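Local structure of EGF family domain-containing protein (Toxoplasma gondii, 4Z80) at residues P349-V358 with E435-F446; C381-S390 with Q399-F408. The protein probably acts in host-cell invasion as a parasite surface antigen of the AMA family that binds the rhoptry neck protein RON2L1 at the moving junction. All coordinates share one frame; numbering follows the deposited sequence.

Both contacts lie on the same side of the chain's centre, with about 16 Å between their own centres. Along the sequence 349-358 comes first, then the two segments of interaction 2 (381-390 and 399-408), and 435-446 last, so that interaction 1 brackets the other. They meet in one antiparallel sheet, where strand 443-447 runs beside strand 405-410: Phe446 N lies 2.9 Å from Ala406 O, and Met444 O 2.8 Å from Phe408 N. Interaction 2 sets helix 378-387 against that sheet, while interaction 1 joins it to the small sheet of strands 353-359, 363-366 and 436-440. The result is one compact, disulfide-bonded helix-and-sheet unit, consistent with a PAN-type domain.

Interaction 1: P349-V358 with E435-F446; sequences PLKNVRWGVV and ECLIHSPTTMAF
The Trp355 indole takes the methyl of Ala445 over one face, CB lying 3.8 Å from the centroid of the five-membered ring, and Phe446 O at its edge, weakly bonded to NE1. Trp405 and Phe19 meet it edge-to-face. Alanine is small enough to let the indole lie close to the strand. Leu437 runs alongside, its CD2 3.6 Å from Trp355 CE3. Pro349 CB sits over a face of the Phe446 ring, a CH-pi contact at 4.2 Å from the centroid. A bend at chi3 (61°) lays the Arg354 guanidinium against Ile438, CD1 over one face; a water in plane at its edge links NH1 to His439 O, and NH1 also salt-bridges Glu468. Asn352 stands at the corner, asparagine tolerating its positive phi (63°) well: ND2 donates to Ser440 O (3.2 Å) on a lone pair, and Asn352 O accepts from Ser440 N. Val358 N reaches Glu435 OE1 at 2.9 Å, nearly straight (165°). Glu435 N and Cys436 N both donate to Gly356 O, a classic beta bulge beside the Cys436-Cys364 disulfide. Both chains turn a corner together, 349-358 at Lys351-Asn352 and 435-446 through the type I turn Ser440-Thr443, so the antiparallel pairing passes from one sheet to the next.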
loop_
_atom_site.group_PDB
_atom_site.type_symbol
_atom_site.label_atom_id
_atom_site.label_comp_id
_atom_site.label_asym_id
_atom_site.label_seq_id
_atom_site.Cartn_x
_atom_site.Cartn_y
_atom_site.Cartn_z
ATOM N N PRO A 349 -15.418 10.020 -7.644
ATOM C CA PRO A 349 -16.847 9.899 -7.361
ATOM C C PRO A 349 -17.657 9.987 -8.638
ATOM O O PRO A 349 -17.130 10.441 -9.658
ATOM C CB PRO A 349 -17.135 11.092 -6.437
ATOM C CG PRO A 349 -15.839 11.507 -5.908
ATOM C CD PRO A 349 -14.825 11.181 -6.966
ATOM N N LEU A 350 -18.918 9.567 -8.585
ATOM C CA LEU A 350 -19.763 9.566 -9.768
ATOM C C LEU A 350 -20.722 10.753 -9.705
ATOM O O LEU A 350 -21.595 10.823 -8.835
ATOM C CB LEU A 350 -20.522 8.246 -9.882
ATOM C CG LEU A 350 -19.681 6.968 -9.806
ATOM C CD1 LEU A 350 -20.589 5.767 -9.764
ATOM C CD2 LEU A 350 -18.709 6.900 -10.986
ATOM N N LYS A 351 -20.573 11.700 -10.631
ATOM C CA LYS A 351 -21.413 12.882 -10.601
ATOM C C LYS A 351 -22.807 12.598 -11.145
ATOM O O LYS A 351 -22.998 11.768 -12.042
ATOM C CB LYS A 351 -20.771 14.035 -11.388
ATOM C CG LYS A 351 -20.669 13.820 -12.885
ATOM C CD LYS A 351 -20.235 15.113 -13.569
ATOM C CE LYS A 351 -20.136 14.935 -15.075
ATOM N NZ LYS A 351 -19.831 16.226 -15.743
ATOM N N ASN A 352 -23.777 13.282 -10.550
ATOM C CA ASN A 352 -25.132 13.356 -11.067
ATOM C C ASN A 352 -25.848 12.016 -11.117
ATOM O O ASN A 352 -26.692 11.796 -11.974
ATOM C CB ASN A 352 -25.120 13.994 -12.465
ATOM C CG ASN A 352 -24.645 15.432 -12.445
ATOM O OD1 ASN A 352 -23.640 15.772 -13.068
ATOM N ND2 ASN A 352 -25.366 16.287 -11.724
ATOM N N VAL A 353 -25.532 11.125 -10.176
ATOM C CA VAL A 353 -26.250 9.863 -10.084
ATOM C C VAL A 353 -26.505 9.475 -8.637
ATOM O O VAL A 353 -25.851 9.984 -7.723
ATOM C CB VAL A 353 -25.506 8.712 -10.796
ATOM C CG1 VAL A 353 -25.598 8.879 -12.327
ATOM C CG2 VAL A 353 -24.051 8.628 -10.334
ATOM N N ARG A 354 -27.478 8.581 -8.479
ATOM C CA ARG A 354 -27.907 8.040 -7.182
ATOM C C ARG A 354 -27.855 6.508 -7.216
ATOM O O ARG A 354 -28.327 5.902 -8.180
ATOM C CB ARG A 354 -29.340 8.481 -6.857
ATOM C CG ARG A 354 -29.622 9.963 -6.970
ATOM C CD ARG A 354 -31.094 10.227 -7.295
ATOM N NE ARG A 354 -31.999 9.718 -6.268
ATOM C CZ ARG A 354 -33.315 9.599 -6.422
ATOM N NH1 ARG A 354 -33.892 9.935 -7.572
ATOM N NH2 ARG A 354 -34.060 9.131 -5.431
ATOM N N TRP A 355 -27.317 5.865 -6.177
ATOM C CA TRP A 355 -27.305 4.399 -6.126
ATOM C C TRP A 355 -28.709 3.812 -6.099
ATOM O O TRP A 355 -29.564 4.289 -5.356
ATOM C CB TRP A 355 -26.559 3.887 -4.885
ATOM C CG TRP A 355 -25.131 4.319 -4.781
ATOM C CD1 TRP A 355 -24.612 5.234 -3.911
ATOM C CD2 TRP A 355 -24.030 3.842 -5.564
ATOM N NE1 TRP A 355 -23.263 5.363 -4.108
ATOM C CE2 TRP A 355 -22.878 4.516 -5.114
ATOM C CE3 TRP A 355 -23.909 2.910 -6.597
ATOM C CZ2 TRP A 355 -21.623 4.302 -5.674
ATOM C CZ3 TRP A 355 -22.667 2.693 -7.150
ATOM C CH2 TRP A 355 -21.537 3.387 -6.691
ATOM N N GLY A 356 -28.930 2.751 -6.867
ATOM C CA GLY A 356 -30.215 2.073 -6.855
ATOM C C GLY A 356 -30.135 0.580 -7.092
ATOM O O GLY A 356 -29.052 0.008 -7.258
ATOM N N VAL A 357 -31.306 -0.052 -7.093
ATOM C CA VAL A 357 -31.449 -1.457 -7.471
ATOM C C VAL A 357 -32.525 -1.532 -8.555
ATOM O O VAL A 357 -33.354 -0.639 -8.666
ATOM C CB VAL A 357 -31.818 -2.354 -6.266
ATOM C CG1 VAL A 357 -30.679 -2.364 -5.244
ATOM C CG2 VAL A 357 -33.128 -1.901 -5.629
ATOM N N VAL A 358 -32.499 -2.582 -9.365
ATOM C CA VAL A 358 -33.410 -2.661 -10.496
ATOM C C VAL A 358 -34.835 -2.876 -9.995
ATOM O O VAL A 358 -35.066 -3.609 -9.032
ATOM C CB VAL A 358 -33.005 -3.784 -11.471
ATOM C CG1 VAL A 358 -34.047 -3.956 -12.572
ATOM C CG2 VAL A 358 -31.648 -3.474 -12.099
ATOM N N GLU A 435 -27.263 -2.085 -8.111
ATOM C CA GLU A 435 -27.474 -2.774 -9.385
ATOM C C GLU A 435 -27.658 -1.797 -10.540
ATOM O O GLU A 435 -27.632 -2.196 -11.698
ATOM C CB GLU A 435 -28.697 -3.683 -9.312
ATOM C CG GLU A 435 -28.643 -4.707 -8.201
ATOM C CD GLU A 435 -29.995 -5.348 -7.938
ATOM O OE1 GLU A 435 -30.979 -4.993 -8.624
ATOM O OE2 GLU A 435 -30.078 -6.196 -7.024
ATOM N N CYS A 436 -27.896 -0.534 -10.216
ATOM C CA CYS A 436 -28.126 0.490 -11.223
ATOM C C CYS A 436 -27.963 1.876 -10.628
ATOM O O CYS A 436 -27.781 2.031 -9.420
ATOM C CB CYS A 436 -29.524 0.350 -11.841
ATOM S SG CYS A 436 -30.907 0.339 -10.634
ATOM N N LEU A 437 -28.016 2.882 -11.493
ATOM C CA LEU A 437 -27.899 4.273 -11.091
ATOM C C LEU A 437 -29.040 5.091 -11.678
ATOM O O LEU A 437 -29.523 4.811 -12.778
ATOM C CB LEU A 437 -26.551 4.849 -11.535
ATOM C CG LEU A 437 -25.321 4.195 -10.909
ATOM C CD1 LEU A 437 -24.068 4.574 -11.684
ATOM C CD2 LEU A 437 -25.192 4.597 -9.452
ATOM N N ILE A 438 -29.471 6.098 -10.928
ATOM C CA ILE A 438 -30.497 7.034 -11.367
ATOM C C ILE A 438 -29.849 8.388 -11.578
ATOM O O ILE A 438 -29.152 8.873 -10.697
ATOM C CB ILE A 438 -31.626 7.184 -10.321
ATOM C CG1 ILE A 438 -32.285 5.837 -10.033
ATOM C CG2 ILE A 438 -32.667 8.205 -10.774
ATOM C CD1 ILE A 438 -33.135 5.846 -8.771
ATOM N N HIS A 439 -30.089 9.017 -12.724
ATOM C CA HIS A 439 -29.543 10.342 -12.968
ATOM C C HIS A 439 -30.277 11.408 -12.168
ATOM O O HIS A 439 -31.504 11.373 -12.041
ATOM C CB HIS A 439 -29.614 10.699 -14.455
ATOM C CG HIS A 439 -28.957 12.001 -14.787
ATOM N ND1 HIS A 439 -29.650 13.192 -14.844
ATOM C CD2 HIS A 439 -27.663 12.304 -15.050
ATOM C CE1 HIS A 439 -28.813 14.170 -15.141
ATOM N NE2 HIS A 439 -27.601 13.657 -15.275
ATOM N N SER A 440 -29.521 12.359 -11.636
ATOM C CA SER A 440 -30.095 13.521 -10.988
ATOM C C SER A 440 -29.155 14.705 -11.069
ATOM O O SER A 440 -27.938 14.552 -10.939
ATOM C CB SER A 440 -30.414 13.237 -9.525
ATOM O OG SER A 440 -30.741 14.447 -8.857
ATOM N N PRO A 441 -29.705 15.907 -11.258
ATOM C CA PRO A 441 -28.799 17.055 -11.301
ATOM C C PRO A 441 -28.117 17.367 -9.970
ATOM O O PRO A 441 -27.034 17.933 -9.991
ATOM C CB PRO A 441 -29.716 18.211 -11.713
ATOM C CG PRO A 441 -31.093 17.768 -11.376
ATOM C CD PRO A 441 -31.102 16.283 -11.545
ATOM N N THR A 442 -28.719 16.995 -8.843
ATOM C CA THR A 442 -28.248 17.505 -7.562
ATOM C C THR A 442 -27.577 16.450 -6.687
ATOM O O THR A 442 -27.431 16.656 -5.485
ATOM C CB THR A 442 -29.406 18.148 -6.774
ATOM O OG1 THR A 442 -30.468 17.200 -6.618
ATOM C CG2 THR A 442 -29.927 19.375 -7.521
ATOM N N THR A 443 -27.124 15.353 -7.288
ATOM C CA THR A 443 -26.547 14.265 -6.504
ATOM C C THR A 443 -25.146 13.847 -6.956
ATOM O O THR A 443 -24.686 14.186 -8.044
ATOM C CB THR A 443 -27.454 13.031 -6.531
ATOM O OG1 THR A 443 -27.470 12.470 -7.848
ATOM C CG2 THR A 443 -28.864 13.405 -6.118
ATOM N N MET A 444 -24.482 13.096 -6.081
ATOM C CA MET A 444 -23.159 12.538 -6.343
ATOM C C MET A 444 -23.063 11.243 -5.569
ATOM O O MET A 444 -23.544 11.174 -4.435
ATOM C CB MET A 444 -22.045 13.502 -5.921
ATOM C CG MET A 444 -20.625 12.993 -6.192
ATOM S SD MET A 444 -19.388 14.260 -5.950
ATOM C CE MET A 444 -19.767 15.376 -7.305
ATOM N N ALA A 445 -22.456 10.229 -6.176
ATOM C CA ALA A 445 -22.353 8.905 -5.574
ATOM C C ALA A 445 -20.908 8.584 -5.218
ATOM O O ALA A 445 -20.003 8.748 -6.039
ATOM C CB ALA A 445 -22.916 7.850 -6.509
ATOM N N PHE A 446 -20.713 8.109 -3.986
ATOM C CA PHE A 446 -19.414 7.710 -3.456
ATOM C C PHE A 446 -19.391 6.239 -3.075
ATOM O O PHE A 446 -20.428 5.672 -2.711
ATOM C CB PHE A 446 -19.058 8.516 -2.198
ATOM C CG PHE A 446 -18.864 9.992 -2.421
ATOM C CD1 PHE A 446 -19.950 10.856 -2.408
ATOM C CD2 PHE A 446 -17.596 10.526 -2.596
ATOM C CE1 PHE A 446 -19.773 12.222 -2.596
ATOM C CE2 PHE A 446 -17.415 11.897 -2.775
ATOM C CZ PHE A 446 -18.505 12.741 -2.779
HETATM O O HOH W 1 -33.445 11.607 -9.928
HETATM O O HOH W 2 -33.631 -5.593 -8.061
#

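Interaction 2: C381-S390 with Q399-F408; sequences CGQRLFMLSS and QVRGYHWATF. With SO4 (sulfate ion), chain H; SO4 (sulfate ion), chain J.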
loop_
_atom_site.group_PDB
_atom_site.type_symbol
_atom_site.label_atom_id
_atom_site.label_comp_id
_atom_site.label_asym_id
_atom_site.label_seq_id
_atom_site.Cartn_x
_atom_site.Cartn_y
_atom_site.Cartn_z
ATOM N N CYS A 381 -19.254 13.710 3.125
ATOM C CA CYS A 381 -19.988 12.491 2.822
ATOM C C CYS A 381 -19.044 11.345 2.477
ATOM O O CYS A 381 -19.150 10.249 3.025
ATOM C CB CYS A 381 -20.947 12.747 1.662
ATOM S SG CYS A 381 -22.051 11.409 1.262
ATOM N N GLY A 382 -18.103 11.601 1.574
ATOM C CA GLY A 382 -17.152 10.578 1.196
ATOM C C GLY A 382 -16.231 10.184 2.340
ATOM O O GLY A 382 -15.897 9.010 2.501
ATOM N N GLN A 383 -15.802 11.167 3.126
ATOM C CA GLN A 383 -14.934 10.905 4.273
ATOM C C GLN A 383 -15.630 10.046 5.316
ATOM O O GLN A 383 -15.077 9.051 5.790
ATOM C CB GLN A 383 -14.489 12.216 4.923
ATOM C CG GLN A 383 -13.515 13.024 4.090
ATOM C CD GLN A 383 -13.259 14.399 4.672
ATOM O OE1 GLN A 383 -14.176 15.067 5.146
ATOM N NE2 GLN A 383 -12.007 14.822 4.653
ATOM N N ARG A 384 -16.840 10.434 5.693
ATOM C CA ARG A 384 -17.547 9.665 6.711
ATOM C C ARG A 384 -17.925 8.280 6.195
ATOM O O ARG A 384 -17.890 7.318 6.950
ATOM C CB ARG A 384 -18.789 10.405 7.212
ATOM C CG ARG A 384 -18.489 11.562 8.175
ATOM C CD ARG A 384 -17.604 11.176 9.398
ATOM N NE ARG A 384 -18.270 10.319 10.382
ATOM C CZ ARG A 384 -17.696 9.875 11.499
ATOM N NH1 ARG A 384 -18.370 9.119 12.353
ATOM N NH2 ARG A 384 -16.437 10.186 11.770
ATOM N N LEU A 385 -18.284 8.159 4.919
ATOM C CA LEU A 385 -18.524 6.836 4.352
ATOM C C LEU A 385 -17.314 5.911 4.576
ATOM O O LEU A 385 -17.452 4.788 5.049
ATOM C CB LEU A 385 -18.834 6.940 2.856
ATOM C CG LEU A 385 -18.987 5.606 2.122
ATOM C CD1 LEU A 385 -20.150 4.794 2.688
ATOM C CD2 LEU A 385 -19.177 5.849 0.633
ATOM N N PHE A 386 -16.130 6.409 4.244
ATOM C CA PHE A 386 -14.879 5.683 4.445
ATOM C C PHE A 386 -14.705 5.268 5.908
ATOM O O PHE A 386 -14.384 4.110 6.204
ATOM C CB PHE A 386 -13.722 6.578 3.969
ATOM C CG PHE A 386 -12.340 6.007 4.158
ATOM C CD1 PHE A 386 -12.005 4.745 3.694
ATOM C CD2 PHE A 386 -11.352 6.780 4.753
ATOM C CE1 PHE A 386 -10.724 4.263 3.845
ATOM C CE2 PHE A 386 -10.067 6.299 4.908
ATOM C CZ PHE A 386 -9.754 5.036 4.458
ATOM N N MET A 387 -14.937 6.216 6.814
ATOM C CA MET A 387 -14.749 5.984 8.246
ATOM C C MET A 387 -15.825 5.080 8.852
ATOM O O MET A 387 -15.628 4.560 9.943
ATOM C CB MET A 387 -14.722 7.319 8.990
ATOM C CG MET A 387 -13.591 8.243 8.561
ATOM S SD MET A 387 -13.781 9.953 9.126
ATOM C CE MET A 387 -13.201 9.788 10.804
ATOM N N LEU A 388 -16.940 4.896 8.146
ATOM C CA LEU A 388 -18.059 4.077 8.614
ATOM C C LEU A 388 -18.201 2.782 7.807
ATOM O O LEU A 388 -19.233 2.113 7.866
ATOM C CB LEU A 388 -19.366 4.880 8.529
ATOM C CG LEU A 388 -19.501 6.135 9.387
ATOM C CD1 LEU A 388 -20.804 6.852 9.068
ATOM C CD2 LEU A 388 -19.430 5.770 10.865
ATOM N N SER A 389 -17.164 2.411 7.065
ATOM C CA SER A 389 -17.291 1.295 6.133
ATOM C C SER A 389 -17.003 -0.043 6.812
ATOM O O SER A 389 -17.931 -0.703 7.289
ATOM C CB SER A 389 -16.383 1.522 4.902
ATOM O OG SER A 389 -15.006 1.620 5.240
ATOM N N SER A 390 -15.745 -0.456 6.854
ATOM C CA SER A 390 -15.397 -1.721 7.480
ATOM C C SER A 390 -13.967 -1.654 7.949
ATOM O O SER A 390 -13.166 -0.873 7.433
ATOM C CB SER A 390 -15.608 -2.896 6.524
ATOM O OG SER A 390 -14.882 -2.722 5.318
ATOM N N GLN A 399 -17.535 1.605 15.518
ATOM C CA GLN A 399 -17.593 2.782 14.655
ATOM C C GLN A 399 -18.029 2.425 13.238
ATOM O O GLN A 399 -18.953 3.035 12.709
ATOM C CB GLN A 399 -16.237 3.485 14.613
ATOM C CG GLN A 399 -16.170 4.647 13.638
ATOM C CD GLN A 399 -14.874 5.411 13.764
ATOM O OE1 GLN A 399 -14.465 5.785 14.869
ATOM N NE2 GLN A 399 -14.206 5.642 12.631
ATOM N N VAL A 400 -17.347 1.472 12.611
ATOM C CA VAL A 400 -17.731 1.091 11.259
ATOM C C VAL A 400 -19.077 0.374 11.283
ATOM O O VAL A 400 -19.429 -0.282 12.265
ATOM C CB VAL A 400 -16.658 0.213 10.570
ATOM C CG1 VAL A 400 -15.356 0.985 10.436
ATOM C CG2 VAL A 400 -16.433 -1.093 11.315
ATOM N N ARG A 401 -19.829 0.515 10.193
ATOM C CA ARG A 401 -21.228 0.099 10.134
ATOM C C ARG A 401 -21.552 -0.817 8.961
ATOM O O ARG A 401 -22.673 -1.309 8.853
ATOM C CB ARG A 401 -22.132 1.325 10.027
ATOM C CG ARG A 401 -22.040 2.347 11.162
ATOM C CD ARG A 401 -22.764 1.878 12.414
ATOM N NE ARG A 401 -21.929 0.982 13.195
ATOM C CZ ARG A 401 -22.351 0.266 14.231
ATOM N NH1 ARG A 401 -21.495 -0.517 14.871
ATOM N NH2 ARG A 401 -23.615 0.335 14.627
ATOM N N GLY A 402 -20.594 -1.001 8.058
ATOM C CA GLY A 402 -20.825 -1.797 6.865
ATOM C C GLY A 402 -21.312 -0.985 5.679
ATOM O O GLY A 402 -21.841 -1.556 4.721
ATOM N N TYR A 403 -21.142 0.332 5.734
ATOM C CA TYR A 403 -21.579 1.210 4.645
ATOM C C TYR A 403 -20.479 1.322 3.594
ATOM O O TYR A 403 -19.375 1.758 3.914
ATOM C CB TYR A 403 -21.906 2.621 5.151
ATOM C CG TYR A 403 -22.852 2.732 6.331
ATOM C CD1 TYR A 403 -23.802 1.754 6.601
ATOM C CD2 TYR A 403 -22.791 3.840 7.163
ATOM C CE1 TYR A 403 -24.662 1.882 7.694
ATOM C CE2 TYR A 403 -23.645 3.980 8.233
ATOM C CZ TYR A 403 -24.569 3.006 8.493
ATOM O OH TYR A 403 -25.387 3.180 9.595
ATOM N N HIS A 404 -20.779 0.966 2.346
ATOM C CA HIS A 404 -19.780 1.081 1.276
ATOM C C HIS A 404 -20.210 1.976 0.132
ATOM O O HIS A 404 -19.418 2.213 -0.784
ATOM C CB HIS A 404 -19.425 -0.296 0.732
ATOM C CG HIS A 404 -18.718 -1.135 1.738
ATOM N ND1 HIS A 404 -17.455 -0.826 2.196
ATOM C CD2 HIS A 404 -19.127 -2.212 2.446
ATOM C CE1 HIS A 404 -17.098 -1.707 3.115
ATOM N NE2 HIS A 404 -18.098 -2.555 3.289
ATOM N N TRP A 405 -21.437 2.481 0.196
ATOM C CA TRP A 405 -22.010 3.329 -0.843
ATOM C C TRP A 405 -22.754 4.455 -0.165
ATOM O O TRP A 405 -23.470 4.218 0.812
ATOM C CB TRP A 405 -22.963 2.531 -1.745
ATOM C CG TRP A 405 -22.369 1.251 -2.230
ATOM C CD1 TRP A 405 -21.662 1.055 -3.385
ATOM C CD2 TRP A 405 -22.390 -0.015 -1.556
ATOM N NE1 TRP A 405 -21.250 -0.255 -3.473
ATOM C CE2 TRP A 405 -21.681 -0.931 -2.360
ATOM C CE3 TRP A 405 -22.939 -0.464 -0.349
ATOM C CZ2 TRP A 405 -21.522 -2.266 -2.006
ATOM C CZ3 TRP A 405 -22.774 -1.782 -0.000
ATOM C CH2 TRP A 405 -22.066 -2.671 -0.812
ATOM N N ALA A 406 -22.584 5.672 -0.678
ATOM C CA ALA A 406 -23.362 6.808 -0.221
ATOM C C ALA A 406 -23.829 7.644 -1.397
ATOM O O ALA A 406 -23.126 7.763 -2.407
ATOM C CB ALA A 406 -22.559 7.668 0.733
ATOM N N THR A 407 -25.011 8.232 -1.253
ATOM C CA THR A 407 -25.532 9.203 -2.207
ATOM C C THR A 407 -25.613 10.524 -1.496
ATOM O O THR A 407 -26.269 10.629 -0.451
ATOM C CB THR A 407 -26.934 8.823 -2.737
ATOM O OG1 THR A 407 -26.865 7.603 -3.482
ATOM C CG2 THR A 407 -27.526 9.933 -3.622
ATOM N N PHE A 408 -24.932 11.518 -2.050
ATOM C CA PHE A 408 -25.010 12.882 -1.566
ATOM C C PHE A 408 -26.058 13.634 -2.363
ATOM O O PHE A 408 -26.045 13.598 -3.589
ATOM C CB PHE A 408 -23.661 13.576 -1.678
ATOM C CG PHE A 408 -23.682 15.009 -1.243
ATOM C CD1 PHE A 408 -23.647 15.331 0.100
ATOM C CD2 PHE A 408 -23.712 16.035 -2.175
ATOM C CE1 PHE A 408 -23.660 16.647 0.516
ATOM C CE2 PHE A 408 -23.718 17.359 -1.767
ATOM C CZ PHE A 408 -23.690 17.666 -0.422
HETATM S S SO4 H . -14.792 13.512 11.825
HETATM O O1 SO4 H . -14.545 12.722 13.038
HETATM O O2 SO4 H . -14.974 12.629 10.678
HETATM O O3 SO4 H . -13.679 14.439 11.633
HETATM O O4 SO4 H . -16.024 14.288 11.983
HETATM S S SO4 J . -23.553 -1.672 17.739
HETATM O O1 SO4 J . -23.705 -2.929 18.468
HETATM O O2 SO4 J . -24.373 -1.726 16.528
HETATM O O3 SO4 J . -22.141 -1.483 17.404
HETATM O O4 SO4 J . -24.029 -0.562 18.563
#
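Leu385 of helix 381-387 packs tightly against strand 405-408 in a helix-on-sheet layer, the two axes running nearly antiparallel (160°) with a closest approach of 8.8 Å. The leucine's CG lies anti to the backbone N, which lays CD2 on the strand, 3.8 Å from Ala406 CB, and CD1 on the residue leading into it, 3.7 Å from Tyr403 CB. Cys381 SG, half of the Cys381-Cys427 disulfide, also rests on the small Ala406 methyl, and Phe429 of the neighbouring strand touches both Leu385 and Ala406. Beyond the helix, Leu388 lies side by side with Tyr403, its CB against ring atom CD2.

Here polar bonds hold the loops together. Leu388 O accepts from Arg401 N at 2.9 Å, with weaker bonds from Gly402 N and Tyr403 N, while Ser389 O takes Gly402 N. Gly402, with phi 91°, has a backbone shape in which a side chain would crowd the preceding carbonyl, so glycine suits this turn. Ser390 OG, bonded to Val56 N, lies in plane at the edge of the His404 ring, whose ND1 is hydrogen-bonded to Ser448 OG.

The outer side is looser and more exposed. Arg384 and Arg401 reach outward to separate sulfate ions, probably from the crystallisation liquor; Arg401 holds its ion through both NH1 and NH2. Nearby, extended Gln399 points NE2 almost straight at Met387 O, 3.2 Å away at 173°, the acceptor lying in the amide plane.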